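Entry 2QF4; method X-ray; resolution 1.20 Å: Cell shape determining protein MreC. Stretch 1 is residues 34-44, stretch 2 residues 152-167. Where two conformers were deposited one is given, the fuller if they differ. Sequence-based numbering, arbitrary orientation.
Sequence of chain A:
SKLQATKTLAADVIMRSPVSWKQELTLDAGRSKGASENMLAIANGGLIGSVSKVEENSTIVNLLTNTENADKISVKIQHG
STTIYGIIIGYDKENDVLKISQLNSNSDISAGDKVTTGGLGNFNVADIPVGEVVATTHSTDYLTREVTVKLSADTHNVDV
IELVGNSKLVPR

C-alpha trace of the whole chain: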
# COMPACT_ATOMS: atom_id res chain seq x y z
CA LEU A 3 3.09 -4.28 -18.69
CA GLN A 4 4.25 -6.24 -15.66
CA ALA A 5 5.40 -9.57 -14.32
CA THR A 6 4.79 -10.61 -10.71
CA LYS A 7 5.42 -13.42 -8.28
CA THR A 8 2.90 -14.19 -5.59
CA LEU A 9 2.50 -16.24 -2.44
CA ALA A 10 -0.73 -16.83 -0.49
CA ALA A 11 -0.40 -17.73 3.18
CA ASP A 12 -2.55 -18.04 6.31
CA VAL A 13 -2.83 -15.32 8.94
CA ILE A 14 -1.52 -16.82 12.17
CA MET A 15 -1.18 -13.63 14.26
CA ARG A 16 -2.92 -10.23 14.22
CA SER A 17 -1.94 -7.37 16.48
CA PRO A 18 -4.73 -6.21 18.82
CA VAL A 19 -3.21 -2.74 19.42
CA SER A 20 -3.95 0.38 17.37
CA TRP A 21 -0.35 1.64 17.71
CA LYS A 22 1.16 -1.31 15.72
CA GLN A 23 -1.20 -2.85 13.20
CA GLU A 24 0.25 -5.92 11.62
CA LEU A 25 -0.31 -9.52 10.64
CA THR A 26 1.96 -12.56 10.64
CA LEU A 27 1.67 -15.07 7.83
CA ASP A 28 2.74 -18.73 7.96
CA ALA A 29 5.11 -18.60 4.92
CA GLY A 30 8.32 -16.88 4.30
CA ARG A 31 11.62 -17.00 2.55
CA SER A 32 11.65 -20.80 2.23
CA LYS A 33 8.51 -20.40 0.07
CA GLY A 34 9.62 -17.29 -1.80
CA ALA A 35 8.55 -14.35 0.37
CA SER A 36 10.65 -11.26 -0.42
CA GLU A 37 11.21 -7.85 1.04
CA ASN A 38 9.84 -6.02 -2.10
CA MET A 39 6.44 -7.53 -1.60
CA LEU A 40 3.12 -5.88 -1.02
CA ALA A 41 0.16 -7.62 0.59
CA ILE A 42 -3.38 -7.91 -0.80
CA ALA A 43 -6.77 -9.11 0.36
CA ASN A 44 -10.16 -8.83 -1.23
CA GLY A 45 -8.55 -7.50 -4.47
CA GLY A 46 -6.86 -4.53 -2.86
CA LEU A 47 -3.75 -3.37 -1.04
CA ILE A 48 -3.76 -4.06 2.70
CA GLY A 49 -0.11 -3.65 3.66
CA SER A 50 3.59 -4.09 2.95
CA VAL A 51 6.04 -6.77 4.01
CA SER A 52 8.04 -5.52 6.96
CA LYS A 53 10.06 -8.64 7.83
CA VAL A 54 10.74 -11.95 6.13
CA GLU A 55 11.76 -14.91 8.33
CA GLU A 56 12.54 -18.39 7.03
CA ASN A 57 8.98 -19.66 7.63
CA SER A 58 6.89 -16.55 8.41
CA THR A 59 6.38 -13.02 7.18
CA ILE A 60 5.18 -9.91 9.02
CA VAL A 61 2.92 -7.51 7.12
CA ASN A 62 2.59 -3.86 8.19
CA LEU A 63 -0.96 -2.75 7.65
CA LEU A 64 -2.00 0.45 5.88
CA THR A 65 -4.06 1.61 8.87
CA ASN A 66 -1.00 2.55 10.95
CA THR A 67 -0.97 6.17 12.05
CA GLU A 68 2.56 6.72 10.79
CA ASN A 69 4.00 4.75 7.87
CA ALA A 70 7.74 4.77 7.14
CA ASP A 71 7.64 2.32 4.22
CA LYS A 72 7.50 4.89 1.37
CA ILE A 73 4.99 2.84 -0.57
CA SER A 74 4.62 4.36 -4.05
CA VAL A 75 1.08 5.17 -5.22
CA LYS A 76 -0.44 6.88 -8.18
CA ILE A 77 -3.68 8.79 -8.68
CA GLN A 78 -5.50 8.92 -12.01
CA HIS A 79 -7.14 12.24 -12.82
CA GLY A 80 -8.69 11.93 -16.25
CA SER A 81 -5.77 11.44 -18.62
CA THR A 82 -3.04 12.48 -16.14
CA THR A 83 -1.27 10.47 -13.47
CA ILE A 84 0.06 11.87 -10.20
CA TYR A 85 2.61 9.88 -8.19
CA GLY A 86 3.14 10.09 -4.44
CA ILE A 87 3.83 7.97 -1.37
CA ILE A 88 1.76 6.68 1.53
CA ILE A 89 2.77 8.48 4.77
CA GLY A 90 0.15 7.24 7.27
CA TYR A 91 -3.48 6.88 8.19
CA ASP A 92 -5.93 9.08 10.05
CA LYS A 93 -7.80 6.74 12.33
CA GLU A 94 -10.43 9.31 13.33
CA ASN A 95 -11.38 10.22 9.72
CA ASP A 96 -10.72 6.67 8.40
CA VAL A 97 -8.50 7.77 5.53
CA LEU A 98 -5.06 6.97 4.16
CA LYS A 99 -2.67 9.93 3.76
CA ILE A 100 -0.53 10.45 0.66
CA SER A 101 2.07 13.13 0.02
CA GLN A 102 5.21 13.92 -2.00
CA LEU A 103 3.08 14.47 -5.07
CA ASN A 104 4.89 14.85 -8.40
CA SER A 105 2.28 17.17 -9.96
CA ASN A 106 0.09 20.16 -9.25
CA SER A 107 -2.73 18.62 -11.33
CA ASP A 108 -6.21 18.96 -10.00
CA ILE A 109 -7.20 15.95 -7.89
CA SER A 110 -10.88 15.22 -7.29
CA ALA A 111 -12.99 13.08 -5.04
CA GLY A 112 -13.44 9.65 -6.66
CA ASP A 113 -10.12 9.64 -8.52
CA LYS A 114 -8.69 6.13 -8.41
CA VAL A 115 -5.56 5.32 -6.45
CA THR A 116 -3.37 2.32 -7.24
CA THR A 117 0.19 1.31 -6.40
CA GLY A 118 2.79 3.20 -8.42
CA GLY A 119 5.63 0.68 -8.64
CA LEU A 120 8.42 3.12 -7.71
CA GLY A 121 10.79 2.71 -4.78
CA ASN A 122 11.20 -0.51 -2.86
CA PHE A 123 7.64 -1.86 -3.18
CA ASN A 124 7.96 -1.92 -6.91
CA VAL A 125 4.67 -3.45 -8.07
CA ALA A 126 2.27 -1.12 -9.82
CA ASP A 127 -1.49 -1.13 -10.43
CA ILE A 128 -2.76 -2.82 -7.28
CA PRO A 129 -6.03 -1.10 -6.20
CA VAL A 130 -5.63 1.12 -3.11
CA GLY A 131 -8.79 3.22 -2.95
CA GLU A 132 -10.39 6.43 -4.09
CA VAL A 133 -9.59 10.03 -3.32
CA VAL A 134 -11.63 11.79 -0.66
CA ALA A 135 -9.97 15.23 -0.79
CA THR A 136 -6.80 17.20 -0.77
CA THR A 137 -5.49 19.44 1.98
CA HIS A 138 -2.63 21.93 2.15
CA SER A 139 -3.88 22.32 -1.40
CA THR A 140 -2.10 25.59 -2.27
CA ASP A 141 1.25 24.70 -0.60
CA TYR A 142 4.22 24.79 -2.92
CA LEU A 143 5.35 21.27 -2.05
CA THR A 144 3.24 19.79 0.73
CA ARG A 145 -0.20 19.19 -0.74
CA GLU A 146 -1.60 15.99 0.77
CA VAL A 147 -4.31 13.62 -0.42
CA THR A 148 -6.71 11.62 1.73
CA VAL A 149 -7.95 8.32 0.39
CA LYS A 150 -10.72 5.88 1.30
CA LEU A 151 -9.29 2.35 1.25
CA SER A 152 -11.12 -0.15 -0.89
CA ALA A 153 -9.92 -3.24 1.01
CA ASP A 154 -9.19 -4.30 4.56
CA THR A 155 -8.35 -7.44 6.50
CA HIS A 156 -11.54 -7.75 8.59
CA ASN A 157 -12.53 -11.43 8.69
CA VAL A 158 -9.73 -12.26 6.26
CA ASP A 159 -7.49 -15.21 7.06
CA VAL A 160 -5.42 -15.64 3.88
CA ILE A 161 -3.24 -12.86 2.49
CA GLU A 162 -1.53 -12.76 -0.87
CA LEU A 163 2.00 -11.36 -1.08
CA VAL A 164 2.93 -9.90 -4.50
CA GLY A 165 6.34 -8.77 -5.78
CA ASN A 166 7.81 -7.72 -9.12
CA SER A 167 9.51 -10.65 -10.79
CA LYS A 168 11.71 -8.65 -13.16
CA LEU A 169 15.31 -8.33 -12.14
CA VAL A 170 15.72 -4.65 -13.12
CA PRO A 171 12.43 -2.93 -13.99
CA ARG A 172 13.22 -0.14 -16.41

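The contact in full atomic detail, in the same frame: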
# COMPACT_ATOMS: atom_id res chain seq x y z
N GLY A 34 9.45 -18.35 -0.81
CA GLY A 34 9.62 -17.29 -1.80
C GLY A 34 9.20 -15.90 -1.37
O GLY A 34 9.21 -14.98 -2.19
N ALA A 35 8.85 -15.70 -0.11
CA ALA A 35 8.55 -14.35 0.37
C ALA A 35 9.80 -13.49 0.23
O ALA A 35 10.93 -13.96 0.47
CB ALA A 35 8.09 -14.42 1.81
N SER A 36 9.58 -12.24 -0.21
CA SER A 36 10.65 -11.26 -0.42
C SER A 36 10.29 -9.90 0.17
O SER A 36 9.13 -9.54 0.39
CB SER A 36 11.04 -11.12 -1.93
OG SER A 36 9.97 -10.89 -2.83
N GLU A 37 11.33 -9.12 0.37
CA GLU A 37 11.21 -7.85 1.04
C GLU A 37 10.57 -6.77 0.11
O GLU A 37 10.17 -5.73 0.62
CB GLU A 37 12.59 -7.33 1.53
CG GLU A 37 13.85 -8.21 1.49
CD GLU A 37 13.77 -9.55 2.18
OE1 GLU A 37 13.83 -9.62 3.42
OE2 GLU A 37 13.72 -10.55 1.45
N ASN A 38 10.47 -7.00 -1.20
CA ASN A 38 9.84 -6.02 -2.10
C ASN A 38 8.37 -6.21 -2.16
O ASN A 38 7.73 -5.52 -2.94
CB ASN A 38 10.45 -6.00 -3.57
CG ASN A 38 10.02 -7.22 -4.48
OD1 ASN A 38 9.63 -8.28 -3.99
ND2 ASN A 38 10.09 -7.05 -5.83
N MET A 39 7.80 -7.15 -1.37
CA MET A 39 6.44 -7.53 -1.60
C MET A 39 5.44 -6.67 -0.86
O MET A 39 5.64 -6.23 0.27
CB MET A 39 6.21 -9.01 -1.27
CG MET A 39 6.88 -9.96 -2.25
SD MET A 39 6.63 -11.66 -1.78
CE MET A 39 7.02 -12.46 -3.38
N LEU A 40 4.34 -6.47 -1.56
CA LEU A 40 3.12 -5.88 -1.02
C LEU A 40 2.15 -6.99 -0.68
O LEU A 40 2.37 -8.13 -1.05
CB LEU A 40 2.54 -4.85 -1.98
CG LEU A 40 3.39 -3.57 -2.14
CD1 LEU A 40 2.78 -2.65 -3.19
CD2 LEU A 40 3.47 -2.82 -0.80
N ALA A 41 1.12 -6.66 0.08
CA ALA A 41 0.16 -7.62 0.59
C ALA A 41 -1.25 -7.19 0.23
O ALA A 41 -1.63 -6.02 0.41
CB ALA A 41 0.31 -7.72 2.12
N ILE A 42 -2.02 -8.14 -0.31
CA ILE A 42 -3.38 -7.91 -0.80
C ILE A 42 -4.40 -8.85 -0.15
O ILE A 42 -4.12 -9.99 0.23
CB ILE A 42 -3.41 -8.00 -2.36
CG1 ILE A 42 -3.40 -9.38 -2.93
CG2 ILE A 42 -2.26 -7.21 -2.96
CD1 ILE A 42 -3.83 -9.40 -4.40
N ALA A 43 -5.61 -8.34 -0.05
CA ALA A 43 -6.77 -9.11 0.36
C ALA A 43 -7.94 -8.51 -0.32
O ALA A 43 -8.02 -7.30 -0.48
CB ALA A 43 -6.98 -9.04 1.88
N ASN A 44 -8.91 -9.34 -0.66
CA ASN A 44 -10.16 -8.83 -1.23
C ASN A 44 -9.89 -7.94 -2.46
O ASN A 44 -10.62 -6.96 -2.68
CB ASN A 44 -10.94 -8.06 -0.12
CG ASN A 44 -11.40 -8.95 1.07
OD1 ASN A 44 -11.76 -10.11 0.89
ND2 ASN A 44 -11.45 -8.36 2.28
N SER A 152 -10.10 0.76 -0.36
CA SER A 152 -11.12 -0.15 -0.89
C SER A 152 -11.08 -1.56 -0.32
O SER A 152 -12.04 -2.31 -0.52
CB SER A 152 -11.11 -0.16 -2.40
OG SER A 152 -9.83 -0.38 -2.85
N ALA A 153 -10.02 -1.94 0.39
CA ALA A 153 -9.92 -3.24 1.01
C ALA A 153 -9.45 -3.12 2.44
O ALA A 153 -8.80 -2.15 2.85
CB ALA A 153 -8.97 -4.07 0.24
N ASP A 154 -9.75 -4.15 3.22
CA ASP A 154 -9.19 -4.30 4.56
C ASP A 154 -9.08 -5.78 4.89
O ASP A 154 -9.33 -6.64 4.03
CB ASP A 154 -9.98 -3.53 5.63
CG ASP A 154 -11.37 -4.04 5.83
OD1 ASP A 154 -12.29 -3.21 6.06
OD2 ASP A 154 -11.59 -5.27 5.75
N THR A 155 -8.60 -6.07 6.09
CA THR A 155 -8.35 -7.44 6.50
C THR A 155 -9.33 -7.96 7.56
O THR A 155 -9.07 -8.96 8.19
CB THR A 155 -6.88 -7.63 6.95
OG1 THR A 155 -6.60 -6.81 8.09
CG2 THR A 155 -5.91 -7.32 5.84
N HIS A 156 -10.49 -7.31 7.67
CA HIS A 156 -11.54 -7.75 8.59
C HIS A 156 -12.10 -9.08 8.13
O HIS A 156 -12.52 -9.22 7.00
CB HIS A 156 -12.64 -6.68 8.64
CG HIS A 156 -13.71 -6.97 9.64
ND1 HIS A 156 -13.48 -6.97 10.99
CD2 HIS A 156 -15.03 -7.26 9.47
CE1 HIS A 156 -14.61 -7.25 11.63
NE2 HIS A 156 -15.56 -7.45 10.73
N ASN A 157 -12.06 -10.08 9.02
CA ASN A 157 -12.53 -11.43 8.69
C ASN A 157 -11.85 -12.02 7.46
O ASN A 157 -12.46 -12.74 6.65
CB ASN A 157 -14.06 -11.45 8.52
CG ASN A 157 -14.80 -11.02 9.79
OD1 ASN A 157 -14.37 -11.29 10.91
ND2 ASN A 157 -15.95 -10.35 9.60
N VAL A 158 -10.57 -11.69 7.31
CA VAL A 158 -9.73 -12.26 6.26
C VAL A 158 -8.70 -13.15 6.93
O VAL A 158 -8.04 -12.71 7.86
CB VAL A 158 -9.05 -11.12 5.46
CG1 VAL A 158 -7.99 -11.64 4.51
CG2 VAL A 158 -10.11 -10.33 4.69
N ASP A 159 -8.53 -14.38 6.45
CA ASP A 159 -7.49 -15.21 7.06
C ASP A 159 -6.46 -15.77 6.10
O ASP A 159 -5.65 -16.55 6.51
CB ASP A 159 -8.10 -16.23 8.04
CG ASP A 159 -8.74 -17.42 7.26
OD1 ASP A 159 -8.88 -17.38 6.04
OD2 ASP A 159 -9.17 -18.42 7.91
N VAL A 160 -6.47 -15.32 4.85
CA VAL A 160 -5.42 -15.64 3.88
C VAL A 160 -5.06 -14.31 3.24
O VAL A 160 -5.94 -13.54 2.86
CB VAL A 160 -5.90 -16.67 2.82
CG1 VAL A 160 -4.86 -16.83 1.71
CG2 VAL A 160 -6.27 -18.01 3.49
N ILE A 161 -3.77 -14.06 3.12
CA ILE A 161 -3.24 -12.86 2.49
C ILE A 161 -2.35 -13.28 1.34
O ILE A 161 -1.64 -14.26 1.44
CB ILE A 161 -2.43 -12.05 3.52
CG1 ILE A 161 -3.32 -11.59 4.68
CG2 ILE A 161 -1.68 -10.88 2.89
CD1 ILE A 161 -4.42 -10.62 4.34
N GLU A 162 -2.41 -12.54 0.25
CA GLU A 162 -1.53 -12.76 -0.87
C GLU A 162 -0.41 -11.74 -0.92
O GLU A 162 -0.65 -10.54 -0.96
CB GLU A 162 -2.34 -12.71 -2.17
CG GLU A 162 -1.51 -13.10 -3.39
CD GLU A 162 -2.31 -13.11 -4.66
OE1 GLU A 162 -3.53 -13.36 -4.61
OE2 GLU A 162 -1.73 -12.91 -5.72
N LEU A 163 0.82 -12.20 -0.90
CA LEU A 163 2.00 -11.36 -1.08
C LEU A 163 2.30 -11.31 -2.57
O LEU A 163 2.17 -12.30 -3.29
CB LEU A 163 3.20 -11.97 -0.37
CG LEU A 163 3.07 -12.16 1.14
CD1 LEU A 163 4.35 -12.77 1.67
CD2 LEU A 163 2.68 -10.83 1.83
N VAL A 164 2.70 -10.13 -3.05
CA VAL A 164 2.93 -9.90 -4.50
C VAL A 164 4.20 -9.06 -4.63
O VAL A 164 4.35 -8.00 -4.01
CB VAL A 164 1.75 -9.16 -5.16
CG1 VAL A 164 1.95 -8.97 -6.67
CG2 VAL A 164 0.40 -9.89 -4.93
N GLY A 165 5.12 -9.51 -5.47
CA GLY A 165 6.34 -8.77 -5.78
C GLY A 165 6.61 -8.75 -7.28
O GLY A 165 6.10 -9.56 -8.01
N ASN A 166 7.41 -7.80 -7.73
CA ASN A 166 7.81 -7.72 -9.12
C ASN A 166 8.78 -8.84 -9.38
O ASN A 166 9.70 -9.03 -8.61
CB ASN A 166 8.51 -6.36 -9.35
CG ASN A 166 8.56 -5.96 -10.79
OD1 ASN A 166 8.87 -6.77 -11.66
ND2 ASN A 166 8.34 -4.70 -11.05
N SER A 167 8.60 -9.58 -10.47
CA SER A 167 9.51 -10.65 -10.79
C SER A 167 10.63 -10.30 -11.74
O SER A 167 11.52 -11.14 -11.97
CB SER A 167 8.74 -11.85 -11.31
OG SER A 167 8.16 -11.51 -12.51
O HOH W 1 7.57 -5.60 -5.82
O HOH W 2 -12.23 -5.52 2.11

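The most unusual feature of this contact is Gly165, just past the last bridged pair, Leu40 and Val164. A side chain here would point toward the other stretch, and there is no room for one. An ideal CB would lie 2.6 Å from Asn38 OD1 and 2.9 Å from Met39 CG, both clashes. Glycine lets the Ser36-Met39 turn sit directly on the backbone. Asn38 OD1 comes within 3.8 Å of Gly165 CA, and Met39 CG within 3.7 Å of Gly165 N.

Strands 40-43 and 160-166 meet in a short antiparallel ladder of three pairs, Leu40-Val164, Ala41-Leu163 and Ile42-Glu162. Touching residues are at least 109 positions apart in sequence. Four backbone hydrogen bonds join the strands in two reciprocal pairs. Leu40 N donates to Val164 O at 2.9 Å, and Val164 N donates to Leu40 O at 2.8 Å. Ile42 N donates to Glu162 O at 2.8 Å, and Glu162 N donates to Ile42 O at 3.1 Å. Between them lies the non-hydrogen-bonded pair Ala41 and Leu163, whose CA atoms are 4.5 Å apart. The same carbonyls also receive CA-H...O contacts: Leu163 CA is 3.3 Å from Leu40 O, and Ala41 CA is 3.4 Å from Glu162 O.

Ala41 and Leu163 share one face of the sheet, and both are buried. Ala41 CB packs 3.9 Å from Leu163 CD2 and 3.8 Å from Ile161 CG2. The small alanine is touched by two branched side chains. Leu163 also meets the turn region: its CB is 3.7 Å from Met39 SD, and its CD1 is 4.1 Å from Ala35 CB. The long, unbranched Met39 side chain reaches this site with chi1 m and chi2 t.

The other face carries Leu40, Ile42, Glu162 and Val164. Ile42 CG1 lies 3.6 Å from Glu162 CB, so the aliphatic base of the glutamate serves as an apolar surface. Ile42 CG2 is 4.3 Å from Val164 CG2. The end of Leu40 leads away from the second stretch.

Beyond the ladder, Ala43 points toward stretch 2. Ala43 CB is 3.8 Å from Val158 CG1 and 3.9 Å from Ile161 CD1. The Ala43 methyl is enough to reach both Val158 and Ile161. Ala43 O is 3.4 Å from Ala153 CB.

Polar links flank the strand pairing. In the turn, Ser36 OG donates to Asn38 OD1 at 2.9 Å. Asn38 ND2 makes a weak hydrogen bond to Asn166 O at 3.4 Å. Water 1 donates to Asn38 O and accepts from Asn166 N, both at 2.9 Å, and so bridges the two backbones. At the far end, Asn44 ND2 makes a weak hydrogen bond to Asp154 O at 3.2 Å. Water 2 accepts from Asn44 ND2 and Asp154 N, both at 3.0 Å. The Asn44 amide thus reaches the Asp154 backbone directly and through water.

Together the stretches bury 745 Å², summed over both sides.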